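Local coordinates for protein sesquisabinene B synthase 2 (Santalum album, PDB 6A2A) that probably cyclises farnesyl diphosphate to sesquisabinene B, as a magnesium- or manganese-dependent terpene synthase of the plant Tpsb subfamily, at residues A[204-209]-A[232-237]; A[81-86]-A[120-125]; A[275-280]-A[320-325]. All blocks are in the same frame, centred on the assembly; numbering follows the deposited sequence.

Contact 1: residues A[204-209]-A[232-237]; sequences AKKVSH and EEEEDV
K206 and E234 form the close half of this contact, joining helix 201-212 to the loop that follows helix 220-232. The chain of K206 bends at CG-CD (chi3 -68°) and crosses the extended E234 at about a right angle. Its ammonium NZ donates to OE2 of E234 at 2.9 Å, nearly in line with the C-O bond, in a charged hydrogen bond. Behind this tip K206 rests on L164 and T230. A water donates to E234 OE1 at 2.8 Å and accepts only weakly from K206 NZ at 3.4 Å, so both carboxylate oxygens are engaged. With an alanine here, E234 would probably lose its charge partner and the weak water link, and its carboxylate would be set free to turn. The K205-E233 pair is looser and lies at the solvent side: NZ of K205 stands 3.6 Å from OE1 of E233, a long salt bridge, and CD of K205 is equally near that oxygen. NZ also has a hydrogen bond to T230 OG1, and K205 leans on W226. Two lysines set against two glutamates make a junction that is electrostatic rather than apolar, and its strength is probably sensitive to the surrounding ionic medium.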
loop_
_atom_site.group_PDB
_atom_site.type_symbol
_atom_site.label_atom_id
_atom_site.label_comp_id
_atom_site.label_asym_id
_atom_site.label_seq_id
_atom_site.Cartn_x
_atom_site.Cartn_y
_atom_site.Cartn_z
ATOM N N ALA A 204 2.140 45.799 -9.118
ATOM C CA ALA A 204 0.699 45.716 -8.804
ATOM C C ALA A 204 0.320 44.322 -8.300
ATOM O O ALA A 204 -0.478 44.183 -7.344
ATOM C CB ALA A 204 -0.173 46.018 -10.005
ATOM N N LYS A 205 0.828 43.330 -9.001
ATOM C CA LYS A 205 0.533 41.942 -8.673
ATOM C C LYS A 205 1.104 41.628 -7.294
ATOM O O LYS A 205 0.406 41.046 -6.437
ATOM C CB LYS A 205 1.162 40.953 -9.644
ATOM C CG LYS A 205 0.536 40.822 -11.019
ATOM C CD LYS A 205 1.104 39.620 -11.809
ATOM C CE LYS A 205 0.907 38.313 -11.058
ATOM N NZ LYS A 205 1.374 37.108 -11.802
ATOM N N LYS A 206 2.357 41.953 -7.105
ATOM C CA LYS A 206 3.051 41.615 -5.848
ATOM C C LYS A 206 2.398 42.318 -4.669
ATOM O O LYS A 206 2.309 41.705 -3.571
ATOM C CB LYS A 206 4.529 41.994 -5.876
ATOM C CG LYS A 206 5.348 41.059 -6.735
ATOM C CD LYS A 206 6.785 40.965 -6.330
ATOM C CE LYS A 206 7.541 42.234 -6.583
ATOM N NZ LYS A 206 8.986 42.063 -6.290
ATOM N N VAL A 207 1.893 43.551 -4.858
ATOM C CA VAL A 207 1.316 44.283 -3.716
ATOM C C VAL A 207 -0.011 43.650 -3.287
ATOM O O VAL A 207 -0.284 43.476 -2.100
ATOM C CB VAL A 207 1.149 45.779 -4.018
ATOM C CG1 VAL A 207 0.179 46.443 -3.075
ATOM C CG2 VAL A 207 2.488 46.458 -3.999
ATOM N N SER A 208 -0.837 43.336 -4.272
ATOM C CA SER A 208 -2.122 42.737 -4.060
ATOM C C SER A 208 -1.962 41.386 -3.340
ATOM O O SER A 208 -2.724 41.062 -2.388
ATOM C CB SER A 208 -2.791 42.623 -5.404
ATOM O OG SER A 208 -4.026 42.014 -5.269
ATOM N N HIS A 209 -1.013 40.620 -3.826
ATOM C CA HIS A 209 -0.695 39.307 -3.314
ATOM C C HIS A 209 -0.253 39.441 -1.866
ATOM O O HIS A 209 -0.711 38.685 -0.991
ATOM C CB HIS A 209 0.374 38.678 -4.165
ATOM C CG HIS A 209 0.657 37.233 -3.928
ATOM N ND1 HIS A 209 -0.184 36.252 -4.393
ATOM C CD2 HIS A 209 1.748 36.599 -3.459
ATOM C CE1 HIS A 209 0.374 35.066 -4.221
ATOM N NE2 HIS A 209 1.561 35.239 -3.650
ATOM N N GLU A 232 8.938 35.873 -14.127
ATOM C CA GLU A 232 9.166 35.853 -15.589
ATOM C C GLU A 232 8.848 37.231 -16.164
ATOM O O GLU A 232 9.607 37.699 -17.020
ATOM C CB GLU A 232 8.379 34.734 -16.258
ATOM C CG GLU A 232 8.625 34.666 -17.760
ATOM C CD GLU A 232 8.184 33.397 -18.461
ATOM O OE1 GLU A 232 7.673 32.512 -17.801
ATOM O OE2 GLU A 232 8.337 33.308 -19.695
ATOM N N GLU A 233 7.826 37.886 -15.604
ATOM C CA GLU A 233 7.316 39.215 -16.026
ATOM C C GLU A 233 8.103 40.383 -15.402
ATOM O O GLU A 233 7.777 41.535 -15.702
ATOM C CB GLU A 233 5.842 39.365 -15.629
ATOM C CG GLU A 233 4.898 38.323 -16.220
ATOM C CD GLU A 233 3.685 37.917 -15.375
ATOM O OE1 GLU A 233 3.351 38.623 -14.388
ATOM O OE2 GLU A 233 3.063 36.873 -15.702
ATOM N N GLU A 234 9.102 40.157 -14.536
ATOM C CA GLU A 234 9.789 41.260 -13.888
ATOM C C GLU A 234 10.945 41.740 -14.779
ATOM O O GLU A 234 11.428 41.000 -15.612
ATOM C CB GLU A 234 10.296 40.872 -12.501
ATOM C CG GLU A 234 9.263 41.159 -11.424
ATOM C CD GLU A 234 9.657 40.702 -10.034
ATOM O OE1 GLU A 234 10.410 39.729 -9.933
ATOM O OE2 GLU A 234 9.194 41.336 -9.052
ATOM N N GLU A 235 11.415 42.940 -14.492
ATOM C CA GLU A 235 12.453 43.596 -15.289
ATOM C C GLU A 235 13.815 42.928 -15.071
ATOM O O GLU A 235 14.590 42.809 -16.007
ATOM C CB GLU A 235 12.481 45.086 -14.945
ATOM C CG GLU A 235 11.204 45.795 -15.362
ATOM C CD GLU A 235 11.127 47.273 -15.020
ATOM O OE1 GLU A 235 12.199 47.908 -14.893
ATOM O OE2 GLU A 235 9.986 47.788 -14.872
ATOM N N ASP A 236 14.113 42.524 -13.843
ATOM C CA ASP A 236 15.435 41.944 -13.510
ATOM C C ASP A 236 15.519 40.417 -13.573
ATOM O O ASP A 236 16.294 39.808 -12.839
ATOM C CB ASP A 236 15.865 42.378 -12.104
ATOM C CG ASP A 236 14.949 41.819 -11.007
ATOM O OD1 ASP A 236 14.332 40.725 -11.178
ATOM O OD2 ASP A 236 14.829 42.515 -9.982
ATOM N N VAL A 237 14.787 39.795 -14.476
ATOM C CA VAL A 237 14.741 38.325 -14.499
ATOM C C VAL A 237 16.067 37.766 -15.023
ATOM O O VAL A 237 16.605 38.234 -16.039
ATOM C CB VAL A 237 13.554 37.806 -15.335
ATOM C CG1 VAL A 237 13.473 38.459 -16.709
ATOM C CG2 VAL A 237 13.597 36.290 -15.472
HETATM O O HOH W 1 11.433 40.000 -7.292
#

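Contact 2: residues A[81-86]-A[120-125]; sequences KLEFID and NLHATS
E83 and H122 meet through a single hydrogen bond between helix 78-90 and the first turn of helix 121-133. E83 does not start straight at its partner: its CB leads to a CG set beside the backbone N (chi1 -78°), and the extended remainder then carries the carboxylate across. Along it, CG comes to 4.0 Å from H122 NE2, and CD to 3.7 Å from the same nitrogen, lying in the plane of the ring at its edge. OE2 completes the approach, accepting from NE2 at 2.7 Å with an N-H...O angle of 156°. It does so with its anti lone pair, the one facing away from OE1, while the carboxylate plane is turned 41° from the imidazole. Flanking this bond, H122 CD2 lies 3.5 Å from E83 OE2. The other ring nitrogen, ND1, is hydrogen-bonded to S165 OG, so the imidazole is gripped at both nitrogens and its rotation is fixed.

The turn bearing H122 is itself well anchored. N120 is the N-cap, its OD1 accepting from A123 N at 3.0 Å from above the carbonyl plane, and L121 O takes both S125 N and S125 OG, which arrive from opposite faces. Within the mainly alpha-helical N-terminal domain, D86 adds a salt bridge to R129 between the same two helices. L82 and I85 pack on helix 98-110, while H122 and S125 lean on helix 160-170, so H122 ties together helices 78-90, 121-133 and 160-170.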
loop_
_atom_site.group_PDB
_atom_site.type_symbol
_atom_site.label_atom_id
_atom_site.label_comp_id
_atom_site.label_asym_id
_atom_site.label_seq_id
_atom_site.Cartn_x
_atom_site.Cartn_y
_atom_site.Cartn_z
ATOM N N LYS A 81 22.836 40.885 -4.174
ATOM C CA LYS A 81 22.931 39.517 -3.708
ATOM C C LYS A 81 21.717 39.197 -2.813
ATOM O O LYS A 81 21.189 38.114 -2.930
ATOM C CB LYS A 81 24.262 39.299 -2.970
ATOM C CG LYS A 81 24.519 37.885 -2.450
ATOM C CD LYS A 81 24.404 36.763 -3.490
ATOM C CE LYS A 81 25.425 36.799 -4.612
ATOM N NZ LYS A 81 26.759 36.364 -4.159
ATOM N N LEU A 82 21.284 40.104 -1.965
ATOM C CA LEU A 82 20.102 39.770 -1.095
ATOM C C LEU A 82 18.882 39.565 -2.002
ATOM O O LEU A 82 18.064 38.689 -1.790
ATOM C CB LEU A 82 19.824 40.879 -0.100
ATOM C CG LEU A 82 20.796 41.036 1.074
ATOM C CD1 LEU A 82 20.321 42.108 1.984
ATOM C CD2 LEU A 82 21.010 39.755 1.867
ATOM N N GLU A 83 18.749 40.406 -3.022
ATOM C CA GLU A 83 17.620 40.311 -3.903
ATOM C C GLU A 83 17.657 38.970 -4.634
ATOM O O GLU A 83 16.596 38.334 -4.798
ATOM C CB GLU A 83 17.585 41.532 -4.855
ATOM C CG GLU A 83 17.074 42.782 -4.231
ATOM C CD GLU A 83 17.277 44.030 -5.099
ATOM O OE1 GLU A 83 18.005 43.911 -6.120
ATOM O OE2 GLU A 83 16.730 45.082 -4.762
ATOM N N PHE A 84 18.833 38.459 -5.024
ATOM C CA PHE A 84 18.937 37.272 -5.746
ATOM C C PHE A 84 18.567 36.073 -4.852
ATOM O O PHE A 84 17.821 35.186 -5.302
ATOM C CB PHE A 84 20.363 37.090 -6.261
ATOM C CG PHE A 84 20.531 36.020 -7.289
ATOM C CD1 PHE A 84 20.159 36.243 -8.600
ATOM C CD2 PHE A 84 21.065 34.782 -6.963
ATOM C CE1 PHE A 84 20.299 35.259 -9.556
ATOM C CE2 PHE A 84 21.200 33.801 -7.929
ATOM C CZ PHE A 84 20.824 34.045 -9.229
ATOM N N ILE A 85 19.092 36.046 -3.630
ATOM C CA ILE A 85 18.780 34.884 -2.741
ATOM C C ILE A 85 17.320 34.969 -2.251
ATOM O O ILE A 85 16.722 33.909 -1.970
ATOM C CB ILE A 85 19.792 34.770 -1.581
ATOM C CG1 ILE A 85 19.818 36.015 -0.705
ATOM C CG2 ILE A 85 21.181 34.420 -2.098
ATOM C CD1 ILE A 85 20.429 35.802 0.654
ATOM N N ASP A 86 16.727 36.149 -2.158
ATOM C CA ASP A 86 15.264 36.309 -1.907
ATOM C C ASP A 86 14.473 35.683 -3.046
ATOM O O ASP A 86 13.565 34.949 -2.827
ATOM C CB ASP A 86 14.873 37.737 -1.622
ATOM C CG ASP A 86 13.467 37.856 -1.008
ATOM O OD1 ASP A 86 13.198 37.043 -0.062
ATOM O OD2 ASP A 86 12.680 38.774 -1.402
ATOM N N ASN A 120 17.954 53.833 2.831
ATOM C CA ASN A 120 17.230 53.183 1.758
ATOM C C ASN A 120 16.179 52.234 2.352
ATOM O O ASN A 120 16.598 51.217 2.890
ATOM C CB ASN A 120 18.218 52.407 0.907
ATOM C CG ASN A 120 17.570 51.777 -0.301
ATOM O OD1 ASN A 120 16.430 51.296 -0.215
ATOM N ND2 ASN A 120 18.302 51.745 -1.405
ATOM N N LEU A 121 14.895 52.565 2.270
ATOM C CA LEU A 121 13.838 51.791 2.961
ATOM C C LEU A 121 13.779 50.360 2.432
ATOM O O LEU A 121 13.702 49.419 3.259
ATOM C CB LEU A 121 12.485 52.471 2.830
ATOM C CG LEU A 121 11.344 51.785 3.586
ATOM C CD1 LEU A 121 11.625 51.739 5.101
ATOM C CD2 LEU A 121 10.032 52.442 3.283
ATOM N N HIS A 122 13.832 50.181 1.102
ATOM C CA HIS A 122 13.838 48.831 0.532
ATOM C C HIS A 122 15.007 47.992 1.049
ATOM O O HIS A 122 14.836 46.858 1.438
ATOM C CB HIS A 122 13.879 48.881 -0.995
ATOM C CG HIS A 122 14.220 47.588 -1.639
ATOM N ND1 HIS A 122 13.382 46.490 -1.566
ATOM C CD2 HIS A 122 15.252 47.234 -2.421
ATOM C CE1 HIS A 122 13.911 45.514 -2.267
ATOM N NE2 HIS A 122 15.081 45.946 -2.806
ATOM N N ALA A 123 16.231 48.506 0.957
ATOM C CA ALA A 123 17.401 47.756 1.290
ATOM C C ALA A 123 17.444 47.453 2.791
ATOM O O ALA A 123 17.873 46.349 3.163
ATOM C CB ALA A 123 18.656 48.514 0.905
ATOM N N THR A 124 17.033 48.402 3.572
ATOM C CA THR A 124 17.075 48.269 5.006
ATOM C C THR A 124 16.114 47.143 5.410
ATOM O O THR A 124 16.476 46.270 6.227
ATOM C CB THR A 124 16.677 49.540 5.749
ATOM O OG1 THR A 124 17.622 50.612 5.517
ATOM C CG2 THR A 124 16.617 49.299 7.248
ATOM N N SER A 125 14.951 47.175 4.796
ATOM C CA SER A 125 13.822 46.257 5.098
ATOM C C SER A 125 14.208 44.860 4.653
ATOM O O SER A 125 14.062 43.868 5.404
ATOM C CB SER A 125 12.554 46.727 4.381
ATOM O OG SER A 125 12.006 47.951 4.854
#

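Contact 3: residues A[275-280]-A[320-325]; sequences MPFARN and DVYGTM
F277 and Y322 are brought together by contrasting first torsions. F277 has its CG wedged between its own backbone N and carbonyl carbon (chi1 42°), which turns the phenyl toward the end of helix 299-321. Y322 has CG on the far side from its backbone N (chi1 -156°), and its ring swings back from the loop toward F277. The two side chains cross at about a right angle. Their ring centroids are 5.1 Å apart and the planes lie at 54°, an oblique aromatic pair that is neither stacked nor edge-to-face. The phenyl corner does the touching: CE2 of F277 sits over one face of the Y322 ring, 3.7 Å above its plane and displaced toward the rim, while CD2 of F277 is 3.7 Å from CD1 of Y322. P276 adds a lighter touch, its CG 4.1 Å from Y322 CE1. CB of M275, in the same loop, lies over one face of the F277 ring, 3.6 Å above the plane and toward the rim. The phenol oxygen of Y322 is hydrogen-bonded to N349 ND2, so the tyrosine is held at its hydroxyl as well as over one ring face.

Helices 299-321 and 348-372 frame the pair: F277 rests on D317 and V318, and Y322 on I350. Beyond it, T324 caps helix 325-337, with its own backbone N bonded to E327 OE1. The loop 275-280 thus packs beside the aspartate-rich DDxxD motif of class I terpene synthases, here DDVYD, whose D316 and D320 are known magnesium ligands; no such metal is bound to this chain. Y322 follows two residues after the last aspartate of that motif, and P276 and F277 pack against it from loop 275-280.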
loop_
_atom_site.group_PDB
_atom_site.type_symbol
_atom_site.label_atom_id
_atom_site.label_comp_id
_atom_site.label_asym_id
_atom_site.label_seq_id
_atom_site.Cartn_x
_atom_site.Cartn_y
_atom_site.Cartn_z
ATOM N N MET A 275 -17.654 6.372 1.961
ATOM C CA MET A 275 -18.490 6.858 3.087
ATOM C C MET A 275 -19.326 8.015 2.554
ATOM O O MET A 275 -18.871 8.783 1.755
ATOM C CB MET A 275 -17.657 7.383 4.253
ATOM C CG MET A 275 -16.724 6.376 4.837
ATOM S SD MET A 275 -17.540 4.942 5.495
ATOM C CE MET A 275 -17.516 3.731 4.183
ATOM N N PRO A 276 -20.541 8.181 3.066
ATOM C CA PRO A 276 -21.350 9.289 2.629
ATOM C C PRO A 276 -20.996 10.597 3.351
ATOM O O PRO A 276 -21.881 11.366 3.676
ATOM C CB PRO A 276 -22.776 8.802 2.994
ATOM C CG PRO A 276 -22.567 7.987 4.196
ATOM C CD PRO A 276 -21.241 7.261 3.984
ATOM N N PHE A 277 -19.701 10.830 3.583
ATOM C CA PHE A 277 -19.173 12.099 4.075
ATOM C C PHE A 277 -17.707 12.208 3.611
ATOM O O PHE A 277 -17.163 11.255 2.924
ATOM C CB PHE A 277 -19.392 12.198 5.594
ATOM C CG PHE A 277 -19.100 10.919 6.354
ATOM C CD1 PHE A 277 -17.799 10.527 6.627
ATOM C CD2 PHE A 277 -20.128 10.062 6.747
ATOM C CE1 PHE A 277 -17.526 9.347 7.301
ATOM C CE2 PHE A 277 -19.849 8.868 7.402
ATOM C CZ PHE A 277 -18.557 8.508 7.690
ATOM N N ALA A 278 -17.064 13.331 3.946
ATOM C CA ALA A 278 -15.567 13.526 3.744
ATOM C C ALA A 278 -15.166 13.442 2.251
ATOM O O ALA A 278 -14.025 12.939 1.836
ATOM C CB ALA A 278 -14.775 12.566 4.604
ATOM N N ARG A 279 -16.070 13.996 1.440
ATOM C CA ARG A 279 -15.772 14.408 0.052
ATOM C C ARG A 279 -14.461 15.210 -0.003
ATOM O O ARG A 279 -14.226 16.132 0.789
ATOM C CB ARG A 279 -16.897 15.271 -0.523
ATOM C CG ARG A 279 -16.836 15.419 -2.036
ATOM C CD ARG A 279 -18.057 16.102 -2.609
ATOM N NE ARG A 279 -18.301 17.424 -2.045
ATOM C CZ ARG A 279 -18.043 18.589 -2.651
ATOM N NH1 ARG A 279 -18.469 19.717 -2.103
ATOM N NH2 ARG A 279 -17.352 18.630 -3.782
ATOM N N ASN A 280 -13.606 14.795 -0.912
ATOM C CA ASN A 280 -12.300 15.388 -1.110
ATOM C C ASN A 280 -11.349 15.299 0.086
ATOM O O ASN A 280 -10.370 15.957 0.119
ATOM C CB ASN A 280 -12.420 16.820 -1.577
ATOM C CG ASN A 280 -13.024 16.930 -2.958
ATOM O OD1 ASN A 280 -12.726 16.176 -3.821
ATOM N ND2 ASN A 280 -13.878 17.868 -3.131
ATOM N N ASP A 320 -18.998 14.956 13.899
ATOM C CA ASP A 320 -19.844 16.101 13.701
ATOM C C ASP A 320 -21.131 15.879 12.941
ATOM O O ASP A 320 -22.134 16.431 13.268
ATOM C CB ASP A 320 -19.082 17.174 12.976
ATOM C CG ASP A 320 -19.426 18.500 13.460
ATOM O OD1 ASP A 320 -18.907 18.846 14.504
ATOM O OD2 ASP A 320 -20.234 19.187 12.859
ATOM N N VAL A 321 -21.058 15.113 11.875
ATOM C CA VAL A 321 -22.186 14.931 11.035
ATOM C C VAL A 321 -22.594 13.506 10.734
ATOM O O VAL A 321 -22.978 13.223 9.650
ATOM C CB VAL A 321 -22.015 15.710 9.716
ATOM C CG1 VAL A 321 -22.060 17.189 9.953
ATOM C CG2 VAL A 321 -20.734 15.357 9.029
ATOM N N TYR A 322 -22.464 12.616 11.690
ATOM C CA TYR A 322 -22.963 11.265 11.429
ATOM C C TYR A 322 -23.312 10.493 12.705
ATOM O O TYR A 322 -24.439 10.018 12.844
ATOM C CB TYR A 322 -21.956 10.441 10.610
ATOM C CG TYR A 322 -22.629 9.327 9.861
ATOM C CD1 TYR A 322 -23.292 9.594 8.663
ATOM C CD2 TYR A 322 -22.607 8.028 10.332
ATOM C CE1 TYR A 322 -23.963 8.596 7.978
ATOM C CE2 TYR A 322 -23.261 7.020 9.646
ATOM C CZ TYR A 322 -23.931 7.302 8.463
ATOM O OH TYR A 322 -24.598 6.330 7.757
ATOM N N GLY A 323 -22.369 10.304 13.615
ATOM C CA GLY A 323 -22.523 9.488 14.806
ATOM C C GLY A 323 -23.463 10.099 15.848
ATOM O O GLY A 323 -23.543 11.303 15.940
ATOM N N THR A 324 -24.188 9.225 16.561
ATOM C CA THR A 324 -24.944 9.617 17.780
ATOM C C THR A 324 -23.968 9.738 18.930
ATOM O O THR A 324 -22.883 9.119 18.887
ATOM C CB THR A 324 -25.992 8.572 18.183
ATOM O OG1 THR A 324 -25.396 7.304 18.488
ATOM C CG2 THR A 324 -27.026 8.361 17.101
ATOM N N MET A 325 -24.373 10.424 20.015
ATOM C CA MET A 325 -23.554 10.474 21.178
ATOM C C MET A 325 -23.163 9.072 21.689
ATOM O O MET A 325 -22.029 8.897 22.102
ATOM C CB MET A 325 -24.281 11.257 22.271
ATOM C CG MET A 325 -23.700 11.071 23.651
ATOM S SD MET A 325 -24.483 12.236 24.820
ATOM C CE MET A 325 -26.215 11.823 24.606
#

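Overall arrangement
All three contacts are surface contacts; none belongs to the buried core. Contacts 1 and 2 lie on the same side of the chain, their centres 15 Å apart without touching, and both reach helix 160-170, against which K206 and H122 rest. They are polar: contact 1 pairs ammonium groups with carboxylates between a helix and a loop, whereas contact 2 is one histidine-carboxylate bond between two helices. Contact 3 lies on the opposite side, with its centre 43 Å from that of contact 1 and 50 Å from that of contact 2. It is apolar and aromatic, joins loops of the metal-binding domain, and alone adjoins the magnesium site.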